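Local coordinates for protein Cwp19 (Clostridioides difficile, PDB 5OQ3) that probably hydrolyses glycosidic bonds through this TIM-barrel glycoside hydrolase domain of a longer S-layer-associated protein, and may also have N-acetylmuramoyl-L-alanine amidase activity, at residues 140-145 against 158-163; 174-179 against 230-235; 214-219 against 266-271; 284-289 against 358-363. One frame throughout, in Å; residues are numbered along the deposited sequence. Where two conformers were deposited one is given.

Overall arrangement
All four contacts lie in one TIM-barrel domain, at different depths. Contact 4 is the core one: side chains of strands 286-287 and 356-361, which are not neighbours in the sheet, meet inside the barrel through purely apolar touches. Contact 2 is the next layer out, two neighbouring helices packed with aliphatic groups against the strands. Contact 1 lies in an excursion beyond the barrel, buried and gathered round a tyrosine hydroxyl; contact 3, partly buried, joins the start of a barrel helix to another such excursion by an arginine-tyrosine stack with hydrogen bonds. Helix 214-236 serves both contacts 2 and 3, and a salt bridge from Lys-234 to Asp-285 ties contact 2 to contact 4.

Contact 1: residues 140-145 against 158-163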
# COMPACT_ATOMS: atom_id res chain seq x y z
N ALA A 140 10.12 -18.80 -16.22
CA ALA A 140 11.61 -18.90 -16.30
C ALA A 140 12.36 -17.60 -16.00
O ALA A 140 13.39 -17.61 -15.32
CB ALA A 140 12.02 -19.41 -17.68
N ASN A 141 11.82 -16.50 -16.48
CA ASN A 141 12.48 -15.20 -16.33
C ASN A 141 12.12 -14.46 -15.03
O ASN A 141 12.54 -13.33 -14.83
CB ASN A 141 12.17 -14.31 -17.54
CG ASN A 141 10.68 -13.95 -17.67
OD1 ASN A 141 9.83 -14.39 -16.87
ND2 ASN A 141 10.35 -13.15 -18.71
N HIS A 142 11.35 -15.10 -14.16
CA HIS A 142 10.89 -14.45 -12.92
C HIS A 142 12.11 -14.18 -12.03
O HIS A 142 12.94 -15.08 -11.87
CB HIS A 142 9.91 -15.38 -12.24
CG HIS A 142 9.15 -14.75 -11.11
ND1 HIS A 142 9.76 -14.28 -9.97
CD2 HIS A 142 7.83 -14.54 -10.95
CE1 HIS A 142 8.84 -13.81 -9.16
NE2 HIS A 142 7.66 -13.96 -9.73
N PRO A 143 12.24 -12.95 -11.48
CA PRO A 143 13.39 -12.69 -10.60
C PRO A 143 13.63 -13.69 -9.49
O PRO A 143 14.77 -13.94 -9.14
CB PRO A 143 13.10 -11.30 -10.05
CG PRO A 143 12.24 -10.65 -11.11
CD PRO A 143 11.39 -11.75 -11.66
N ALA A 144 12.57 -14.23 -8.89
CA ALA A 144 12.72 -15.19 -7.80
C ALA A 144 13.27 -16.55 -8.31
O ALA A 144 13.96 -17.26 -7.58
CB ALA A 144 11.39 -15.38 -7.10
N LYS A 145 12.94 -16.89 -9.55
CA LYS A 145 13.47 -18.10 -10.17
C LYS A 145 14.93 -17.92 -10.57
O LYS A 145 15.77 -18.81 -10.37
CB LYS A 145 12.61 -18.50 -11.40
CG LYS A 145 13.06 -19.80 -12.03
CD LYS A 145 12.00 -20.31 -12.99
CE LYS A 145 11.05 -21.31 -12.32
NZ LYS A 145 11.66 -22.66 -12.20
N TYR A 158 6.23 -17.58 -0.02
CA TYR A 158 7.59 -17.14 -0.30
C TYR A 158 7.66 -15.64 -0.47
O TYR A 158 6.72 -15.01 -0.99
CB TYR A 158 8.15 -17.81 -1.56
CG TYR A 158 8.32 -19.30 -1.47
CD1 TYR A 158 7.28 -20.17 -1.73
CD2 TYR A 158 9.57 -19.84 -1.17
CE1 TYR A 158 7.47 -21.55 -1.70
CE2 TYR A 158 9.77 -21.22 -1.12
CZ TYR A 158 8.72 -22.07 -1.39
OH TYR A 158 8.88 -23.45 -1.34
N TYR A 159 8.80 -15.08 -0.05
CA TYR A 159 9.07 -13.63 0.04
C TYR A 159 10.47 -13.35 -0.40
O TYR A 159 11.37 -14.15 -0.17
CB TYR A 159 8.92 -13.21 1.51
CG TYR A 159 7.56 -13.45 2.09
CD1 TYR A 159 7.24 -14.68 2.62
CD2 TYR A 159 6.59 -12.44 2.14
CE1 TYR A 159 5.97 -14.92 3.11
CE2 TYR A 159 5.32 -12.67 2.63
CZ TYR A 159 5.04 -13.90 3.17
OH TYR A 159 3.77 -14.09 3.68
N TYR A 160 10.68 -12.14 -0.94
CA TYR A 160 12.04 -11.63 -1.07
C TYR A 160 12.58 -11.28 0.32
O TYR A 160 11.82 -10.81 1.17
CB TYR A 160 12.12 -10.43 -1.98
CG TYR A 160 11.74 -10.73 -3.40
CD1 TYR A 160 12.54 -11.56 -4.21
CD2 TYR A 160 10.56 -10.27 -3.93
CE1 TYR A 160 12.16 -11.87 -5.49
CE2 TYR A 160 10.18 -10.55 -5.23
CZ TYR A 160 10.98 -11.38 -6.01
OH TYR A 160 10.61 -11.67 -7.30
N ASP A 161 13.87 -11.50 0.53
CA ASP A 161 14.53 -11.23 1.82
C ASP A 161 14.85 -9.74 1.95
O ASP A 161 15.75 -9.23 1.26
CB ASP A 161 15.82 -12.07 1.88
CG ASP A 161 16.53 -12.04 3.22
OD1 ASP A 161 16.24 -11.13 4.04
OD2 ASP A 161 17.34 -12.99 3.39
N PRO A 162 14.16 -9.04 2.86
CA PRO A 162 14.42 -7.59 3.01
C PRO A 162 15.85 -7.26 3.44
O PRO A 162 16.26 -6.08 3.29
CB PRO A 162 13.39 -7.16 4.05
CG PRO A 162 12.33 -8.23 4.06
CD PRO A 162 13.07 -9.49 3.74
N GLY A 163 16.58 -8.24 3.98
CA GLY A 163 17.92 -8.01 4.44
C GLY A 163 19.03 -8.11 3.44
O GLY A 163 20.17 -7.82 3.81
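Where helix 143-146 begins, its backbone passes strand 157-160 with Ala-144 and Tyr-160 closest, their CA atoms 7.6 Å apart, and the Tyr-160 side chain spans the distance. With CG anti to its own carbonyl carbon (chi1 -64°), the tyrosine sends its ring to the first turn of the helix, where the phenol oxygen does most of the touching. Tyr-160 OH lies 3.3 Å from CE1 of His-142, at the edge of the imidazole and near its plane. Pro-143 CB packs on the same oxygen at 3.7 Å, while Ala-144 CB comes obliquely to the ring, 3.9 Å from Tyr-160 CE1. The hydroxyl has its hydrogen-bond partner in Ser-77, whose chain also touches His-142. The imidazole is itself held by the helix: Ala-144 N donates to His-142 ND1 over 3.0 Å, almost exactly in the ring plane, a bond consistent with the turn of the ring that leaves CE1 facing the tyrosine. Tyr-170 of helix 165-181 meets both Pro-143 and the Tyr-160 ring. This is a histidine N-cap on a short helix, packed against the two-stranded antiparallel hairpin 151-160 that stands in the excursion between barrel strands 118-123 and 186-189.

Contact 2: residues 174-179 against 230-235; sequences SIAEVV and KASIKS
Ile-233 carries most of this helix-helix contact, with Val-179 its main partner and Ser-232 filling in beside them. Val-179 CG2 comes to 4.0 Å from CG1 of Ile-233, the two side chains crossing at about a right angle. With CG1 of the valine anti to the backbone N (chi1 177°), it is CG2 that is presented to the isoleucine. A second aliphatic neighbour, Ile-175, stands one turn earlier on the same helix; its touch on Ile-233 is marginal and belongs to one of two modelled conformers. Ser-232 adds a polar atom to an otherwise greasy seam: Ser-232 OG, swung anti to the backbone N, rests 3.6 Å from Ala-176 CB. The small side chains of Ala-176 and Ser-232 meet near the closest backbone approach, where the CA atoms of Ala-176 and Ile-233 are 6.5 Å apart. The segment axes come within 9.7 Å and run nearly parallel, crossing at -24°, as expected of neighbouring helices on the outside of a TIM barrel. Helices 165-181 and 214-236 both lie over strand 186-189, where Val-187 touches Ile-175, Val-179 and Ile-233; Ile-233 extends further, onto Phe-242 of strand 241-244.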
# COMPACT_ATOMS: atom_id res chain seq x y z
N SER A 174 13.06 -1.87 -9.87
CA SER A 174 11.72 -2.18 -10.36
C SER A 174 10.82 -0.93 -10.32
O SER A 174 10.09 -0.66 -11.28
CB SER A 174 11.08 -3.28 -9.50
OG SER A 174 11.68 -4.57 -9.64
N ILE A 175 10.93 -0.16 -9.26
CA ILE A 175 10.18 1.09 -9.18
C ILE A 175 10.71 2.16 -10.13
O ILE A 175 9.91 2.86 -10.78
CB ILE A 175 10.14 1.54 -7.73
CG1 ILE A 175 9.31 0.49 -6.98
CG2 ILE A 175 9.53 2.93 -7.63
CD1 ILE A 175 9.57 0.54 -5.52
N ALA A 176 12.03 2.22 -10.24
CA ALA A 176 12.66 3.24 -11.10
C ALA A 176 12.20 3.07 -12.55
O ALA A 176 12.06 4.08 -13.26
CB ALA A 176 14.14 3.18 -11.01
N GLU A 177 12.00 1.83 -12.99
CA GLU A 177 11.54 1.59 -14.36
C GLU A 177 10.19 2.29 -14.60
O GLU A 177 9.94 2.89 -15.64
CB GLU A 177 11.40 0.07 -14.61
CG GLU A 177 10.91 -0.33 -16.00
CD GLU A 177 10.76 -1.84 -16.15
OE1 GLU A 177 10.09 -2.52 -15.31
OE2 GLU A 177 11.28 -2.36 -17.13
N VAL A 178 9.31 2.15 -13.62
CA VAL A 178 7.98 2.73 -13.74
C VAL A 178 8.05 4.28 -13.68
O VAL A 178 7.41 4.96 -14.47
CB VAL A 178 7.05 2.19 -12.67
CG1 VAL A 178 5.71 2.89 -12.69
CG2 VAL A 178 6.87 0.70 -12.84
N VAL A 179 8.88 4.80 -12.78
CA VAL A 179 9.06 6.26 -12.68
C VAL A 179 9.60 6.83 -13.98
O VAL A 179 9.16 7.90 -14.44
CB VAL A 179 10.00 6.61 -11.50
CG1 VAL A 179 10.27 8.09 -11.42
CG2 VAL A 179 9.44 6.10 -10.19
N LYS A 230 12.91 6.32 -2.16
CA LYS A 230 12.69 7.76 -2.21
C LYS A 230 13.80 8.46 -2.98
O LYS A 230 13.54 9.30 -3.85
CB LYS A 230 12.47 8.36 -0.82
CG LYS A 230 11.92 9.76 -0.98
CD LYS A 230 11.28 10.23 0.19
CE LYS A 230 12.31 10.72 1.06
NZ LYS A 230 12.71 12.06 0.59
N ALA A 231 15.04 8.11 -2.65
CA ALA A 231 16.17 8.76 -3.32
C ALA A 231 16.17 8.50 -4.82
O ALA A 231 16.49 9.39 -5.62
CB ALA A 231 17.48 8.32 -2.70
N SER A 232 15.84 7.28 -5.22
CA SER A 232 15.80 6.92 -6.62
C SER A 232 14.76 7.77 -7.35
O SER A 232 15.01 8.40 -8.37
CB SER A 232 15.49 5.43 -6.78
OG SER A 232 15.21 5.12 -8.13
N ILE A 233 13.56 7.80 -6.79
CA ILE A 233 12.46 8.59 -7.35
C ILE A 233 12.90 10.04 -7.53
O ILE A 233 12.78 10.60 -8.66
CB ILE A 233 11.18 8.52 -6.51
CG1 ILE A 233 10.67 7.11 -6.47
CG2 ILE A 233 10.14 9.50 -7.04
CD1 ILE A 233 9.63 6.89 -5.38
N LYS A 234 13.50 10.62 -6.48
CA LYS A 234 13.82 12.06 -6.52
C LYS A 234 14.91 12.34 -7.54
O LYS A 234 14.94 13.43 -8.10
CB LYS A 234 14.23 12.54 -5.13
CG LYS A 234 13.12 12.44 -4.06
CD LYS A 234 11.77 13.08 -4.35
CE LYS A 234 10.71 12.73 -3.25
NZ LYS A 234 9.43 13.44 -3.55
N SER A 235 15.81 11.37 -7.78
CA SER A 235 16.89 11.59 -8.73
C SER A 235 16.39 11.57 -10.18
O SER A 235 17.10 12.00 -11.10
CB SER A 235 17.95 10.48 -8.57
OG SER A 235 17.51 9.26 -9.09

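Contact 3: residues 214-219 against 266-271; sequences KDNWRR and ESYVGT
A stacked arginine-tyrosine pair joins the start of the long barrel helix 214-236 to the short helix 267-270, which lies in the excursion following strand 241-244. The guanidinium of Arg-219 lies flat on one face of the Tyr-268 ring, planes 4° apart and centres separated by 3.9 Å, a cation-pi contact. The overlap is intimate: Arg-219 NE is 3.4 Å from Tyr-268 CZ, and the methylene CD of the arginine sits over the same face toward the rim, adding a CH-pi touch. A bend at chi3 (-78°) turns the end of the arginine chain so that its plane can lie along the ring.

Two hydrogen bonds at the guanidinium edge hold it in this orientation. Arg-219 NH2 gives one across the contact to Tyr-268 O at 2.9 Å; the nitrogen stands above the carbonyl plane and the N-H points at the oxygen at only 143°. The other goes from Arg-219 NH1 to OD1 of Asn-216, one turn back on its own helix, at 2.8 Å and in the carbonyl plane. Opposite the tyrosine, the backbone oxygen of Asp-215 lies 3.5 Å above the guanidinium plane of Arg-219, over its centre, so the cation is sandwiched between ring and carbonyl; this oxygen would be expected to stabilise the positive charge. Tyr-268 has further partners in Arg-251, by a cation-pi contact, and the Trp-250 ring, both in the loop after strand 241-244, while Tyr-272 packs against Arg-219 just beyond helix 267-270.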
# COMPACT_ATOMS: atom_id res chain seq x y z
N LYS A 214 18.83 -8.18 16.44
CA LYS A 214 18.31 -8.64 15.18
C LYS A 214 17.03 -7.94 14.76
O LYS A 214 16.83 -7.64 13.58
CB LYS A 214 18.09 -10.15 15.17
CG LYS A 214 17.67 -10.71 13.80
CD LYS A 214 17.81 -12.22 13.66
CE LYS A 214 16.82 -12.97 14.48
NZ LYS A 214 17.20 -14.43 14.39
N ASP A 215 16.19 -7.63 15.73
CA ASP A 215 14.94 -7.00 15.41
C ASP A 215 15.15 -5.56 15.01
O ASP A 215 14.47 -5.07 14.10
CB ASP A 215 13.91 -7.14 16.52
CG ASP A 215 13.41 -8.55 16.68
OD1 ASP A 215 13.59 -9.39 15.80
OD2 ASP A 215 12.75 -8.81 17.66
N ASN A 216 16.12 -4.89 15.61
CA ASN A 216 16.46 -3.56 15.18
C ASN A 216 17.06 -3.57 13.75
O ASN A 216 16.76 -2.68 12.97
CB ASN A 216 17.48 -2.89 16.15
CG ASN A 216 16.92 -2.62 17.54
OD1 ASN A 216 15.76 -2.76 17.79
ND2 ASN A 216 17.81 -2.19 18.44
N TRP A 217 17.86 -4.58 13.47
CA TRP A 217 18.42 -4.74 12.14
C TRP A 217 17.31 -4.96 11.10
O TRP A 217 17.34 -4.38 10.03
CB TRP A 217 19.43 -5.90 12.15
CG TRP A 217 19.98 -6.31 10.84
CD1 TRP A 217 20.93 -5.69 10.10
CD2 TRP A 217 19.55 -7.46 10.08
NE1 TRP A 217 21.14 -6.40 8.95
CE2 TRP A 217 20.30 -7.49 8.91
CE3 TRP A 217 18.59 -8.45 10.30
CZ2 TRP A 217 20.10 -8.47 7.93
CZ3 TRP A 217 18.42 -9.41 9.38
CH2 TRP A 217 19.16 -9.43 8.20
N ARG A 218 16.31 -5.78 11.41
CA ARG A 218 15.19 -6.00 10.48
C ARG A 218 14.42 -4.69 10.25
O ARG A 218 14.08 -4.37 9.10
CB ARG A 218 14.22 -7.06 11.04
CG ARG A 218 14.79 -8.48 10.97
CD ARG A 218 13.80 -9.45 11.49
NE ARG A 218 14.25 -10.83 11.30
CZ ARG A 218 13.77 -11.85 11.97
NH1 ARG A 218 12.86 -11.68 12.90
NH2 ARG A 218 14.25 -13.06 11.70
N ARG A 219 14.16 -3.91 11.31
CA ARG A 219 13.54 -2.61 11.12
C ARG A 219 14.36 -1.70 10.20
O ARG A 219 13.80 -1.02 9.32
CB ARG A 219 13.18 -1.93 12.47
CG ARG A 219 11.95 -2.49 13.16
CD ARG A 219 11.72 -1.83 14.53
NE ARG A 219 12.58 -2.33 15.59
CZ ARG A 219 12.33 -3.40 16.33
NH1 ARG A 219 13.19 -3.75 17.27
NH2 ARG A 219 11.23 -4.11 16.12
N GLU A 266 0.94 -4.71 16.62
CA GLU A 266 1.82 -3.58 16.45
C GLU A 266 2.71 -3.75 15.24
O GLU A 266 3.37 -4.76 15.10
CB GLU A 266 2.71 -3.51 17.69
CG GLU A 266 1.97 -3.26 18.99
CD GLU A 266 2.82 -3.53 20.22
OE1 GLU A 266 3.18 -4.70 20.43
OE2 GLU A 266 3.10 -2.60 20.96
N SER A 267 2.75 -2.73 14.39
CA SER A 267 3.59 -2.80 13.18
C SER A 267 5.08 -2.86 13.47
O SER A 267 5.83 -3.53 12.74
CB SER A 267 3.30 -1.66 12.22
OG SER A 267 3.90 -0.43 12.62
N TYR A 268 5.50 -2.27 14.59
CA TYR A 268 6.91 -2.22 14.98
C TYR A 268 7.49 -3.64 15.19
O TYR A 268 8.65 -3.85 14.89
CB TYR A 268 7.00 -1.39 16.25
CG TYR A 268 8.35 -1.19 16.85
CD1 TYR A 268 9.13 -0.10 16.46
CD2 TYR A 268 8.82 -2.01 17.85
CE1 TYR A 268 10.35 0.15 17.06
CE2 TYR A 268 10.05 -1.78 18.41
CZ TYR A 268 10.81 -0.70 18.02
OH TYR A 268 12.02 -0.47 18.64
N VAL A 269 6.66 -4.50 15.78
CA VAL A 269 7.01 -5.80 16.36
C VAL A 269 6.66 -6.92 15.38
O VAL A 269 7.41 -7.88 15.20
CB VAL A 269 6.16 -6.03 17.67
CG1 VAL A 269 6.44 -7.37 18.34
CG2 VAL A 269 6.39 -4.90 18.66
N GLY A 270 5.48 -6.80 14.78
CA GLY A 270 4.90 -7.89 14.02
C GLY A 270 5.34 -7.99 12.58
O GLY A 270 5.30 -9.06 12.01
N THR A 271 5.74 -6.87 11.97
CA THR A 271 6.24 -6.83 10.57
C THR A 271 7.49 -5.96 10.38
O THR A 271 7.99 -5.84 9.27
CB THR A 271 5.14 -6.44 9.55
OG1 THR A 271 4.92 -5.04 9.49
CG2 THR A 271 3.82 -7.05 9.89

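Contact 4: residues 284-289 against 358-363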
# COMPACT_ATOMS: atom_id res chain seq x y z
N ILE A 284 9.90 9.17 3.81
CA ILE A 284 8.69 9.14 3.01
C ILE A 284 8.17 10.59 2.91
O ILE A 284 8.46 11.41 3.78
CB ILE A 284 7.60 8.21 3.64
CG1 ILE A 284 7.25 8.60 5.09
CG2 ILE A 284 8.06 6.74 3.56
CD1 ILE A 284 6.28 7.69 5.76
N ASP A 285 7.40 10.85 1.86
CA ASP A 285 6.70 12.14 1.74
C ASP A 285 5.34 12.16 2.41
O ASP A 285 4.86 13.22 2.82
CB ASP A 285 6.52 12.52 0.28
CG ASP A 285 7.81 12.74 -0.47
OD1 ASP A 285 8.65 13.48 0.03
OD2 ASP A 285 7.95 12.16 -1.57
N TYR A 286 4.69 10.99 2.47
CA TYR A 286 3.36 10.87 3.09
C TYR A 286 3.21 9.53 3.74
O TYR A 286 3.86 8.57 3.36
CB TYR A 286 2.25 11.18 2.06
CG TYR A 286 1.90 10.17 0.99
CD1 TYR A 286 1.08 9.09 1.30
CD2 TYR A 286 2.34 10.31 -0.31
CE1 TYR A 286 0.68 8.20 0.32
CE2 TYR A 286 1.90 9.43 -1.30
CZ TYR A 286 1.07 8.37 -0.97
OH TYR A 286 0.62 7.49 -1.96
N VAL A 287 2.28 9.47 4.70
CA VAL A 287 2.01 8.25 5.44
C VAL A 287 0.50 8.13 5.60
O VAL A 287 -0.22 9.13 5.79
CB VAL A 287 2.74 8.30 6.83
CG1 VAL A 287 2.15 9.39 7.75
CG2 VAL A 287 2.74 6.94 7.49
N VAL A 288 0.03 6.88 5.48
CA VAL A 288 -1.40 6.57 5.49
C VAL A 288 -1.71 5.45 6.48
O VAL A 288 -1.95 4.31 6.09
CB VAL A 288 -1.95 6.24 4.08
CG1 VAL A 288 -3.46 6.21 4.11
CG2 VAL A 288 -1.41 7.17 3.03
N PRO A 289 -1.70 5.74 7.80
CA PRO A 289 -2.04 4.68 8.72
C PRO A 289 -3.43 4.15 8.42
O PRO A 289 -4.38 4.91 8.17
CB PRO A 289 -1.96 5.37 10.10
CG PRO A 289 -2.09 6.83 9.79
CD PRO A 289 -1.53 7.05 8.44
N GLY A 358 -5.94 14.71 4.56
CA GLY A 358 -6.96 14.04 3.80
C GLY A 358 -7.08 12.57 4.12
O GLY A 358 -6.70 12.19 5.23
N SER A 359 -7.62 11.78 3.18
CA SER A 359 -8.04 10.41 3.41
C SER A 359 -7.75 9.57 2.16
O SER A 359 -7.74 10.09 1.03
CB SER A 359 -9.54 10.32 3.66
OG SER A 359 -9.94 10.91 4.89
N MET A 360 -7.60 8.26 2.42
CA MET A 360 -7.59 7.24 1.40
C MET A 360 -8.59 6.18 1.79
O MET A 360 -8.60 5.78 2.91
CB MET A 360 -6.20 6.63 1.19
CG MET A 360 -5.08 7.60 0.90
SD MET A 360 -3.79 6.83 -0.10
CE MET A 360 -2.96 8.27 -0.69
N TYR A 361 -9.44 5.78 0.85
CA TYR A 361 -10.57 4.89 1.11
C TYR A 361 -10.24 3.46 0.62
O TYR A 361 -9.96 3.28 -0.57
CB TYR A 361 -11.84 5.37 0.39
CG TYR A 361 -12.34 6.65 1.04
CD1 TYR A 361 -13.21 6.60 2.11
CD2 TYR A 361 -11.93 7.90 0.61
CE1 TYR A 361 -13.66 7.75 2.71
CE2 TYR A 361 -12.38 9.06 1.23
CZ TYR A 361 -13.24 8.97 2.29
OH TYR A 361 -13.70 10.10 2.93
N PHE A 362 -10.36 2.50 1.51
CA PHE A 362 -10.26 1.09 1.18
C PHE A 362 -11.65 0.50 1.09
O PHE A 362 -12.23 0.28 2.14
CB PHE A 362 -9.38 0.30 2.14
CG PHE A 362 -8.90 -0.98 1.49
CD1 PHE A 362 -9.66 -2.16 1.56
CD2 PHE A 362 -7.81 -0.96 0.64
CE1 PHE A 362 -9.26 -3.29 0.91
CE2 PHE A 362 -7.41 -2.10 -0.03
CZ PHE A 362 -8.15 -3.26 0.10
N SER A 363 -12.18 0.22 -0.11
CA SER A 363 -11.53 0.36 -1.41
C SER A 363 -12.53 0.92 -2.41
O SER A 363 -13.70 1.12 -2.09
CB SER A 363 -10.91 -0.97 -1.89
OG SER A 363 -11.92 -1.90 -2.23
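Met-360 reaches from strand 356-361 toward Tyr-286 and Val-288, which it touches with successive parts of its chain. It is modelled in two conformers and the touches described are those of one, so the methyl and sulfur contacts are provisional. Its CG is anti to the carbonyl carbon (chi1 -54°), and beyond CG the chain runs extended, so that the thioether passes the valine first and brings its terminal methyl to the tyrosine. The two branches of Val-288 divide the work: CG1, anti to the backbone N, packs 3.9 Å from Met-360 CG, whereas CG2 lies 3.9 Å from the sulfur SD of Met-360. The methionine crosses both partners at about a right angle. Its methyl CE ends 3.8 Å from Tyr-286 CE1, coming obliquely to the ring, and is 3.9 Å from the phenol oxygen OH of Tyr-286.

Tyr-286 takes the less common first torsion, CG standing between the backbone N and the carbonyl carbon (chi1 75°). CG2 of Val-288, two residues on, meets the edge of this ring in its plane. The hydroxyl of Tyr-286 is engaged by two histidines, bonding to ND1 of both His-120 and His-188, so the far end of the ring is tethered.

Strands 286-287 and 356-361 are the sixth and eighth of the barrel; the side chains meet inside it, past strand 319-324 between them, instead of linking sheet neighbours. Tyr-321 of that middle strand meets the Tyr-286 ring, and His-120 and His-188 come from strands 118-123 and 186-189 farther round the barrel.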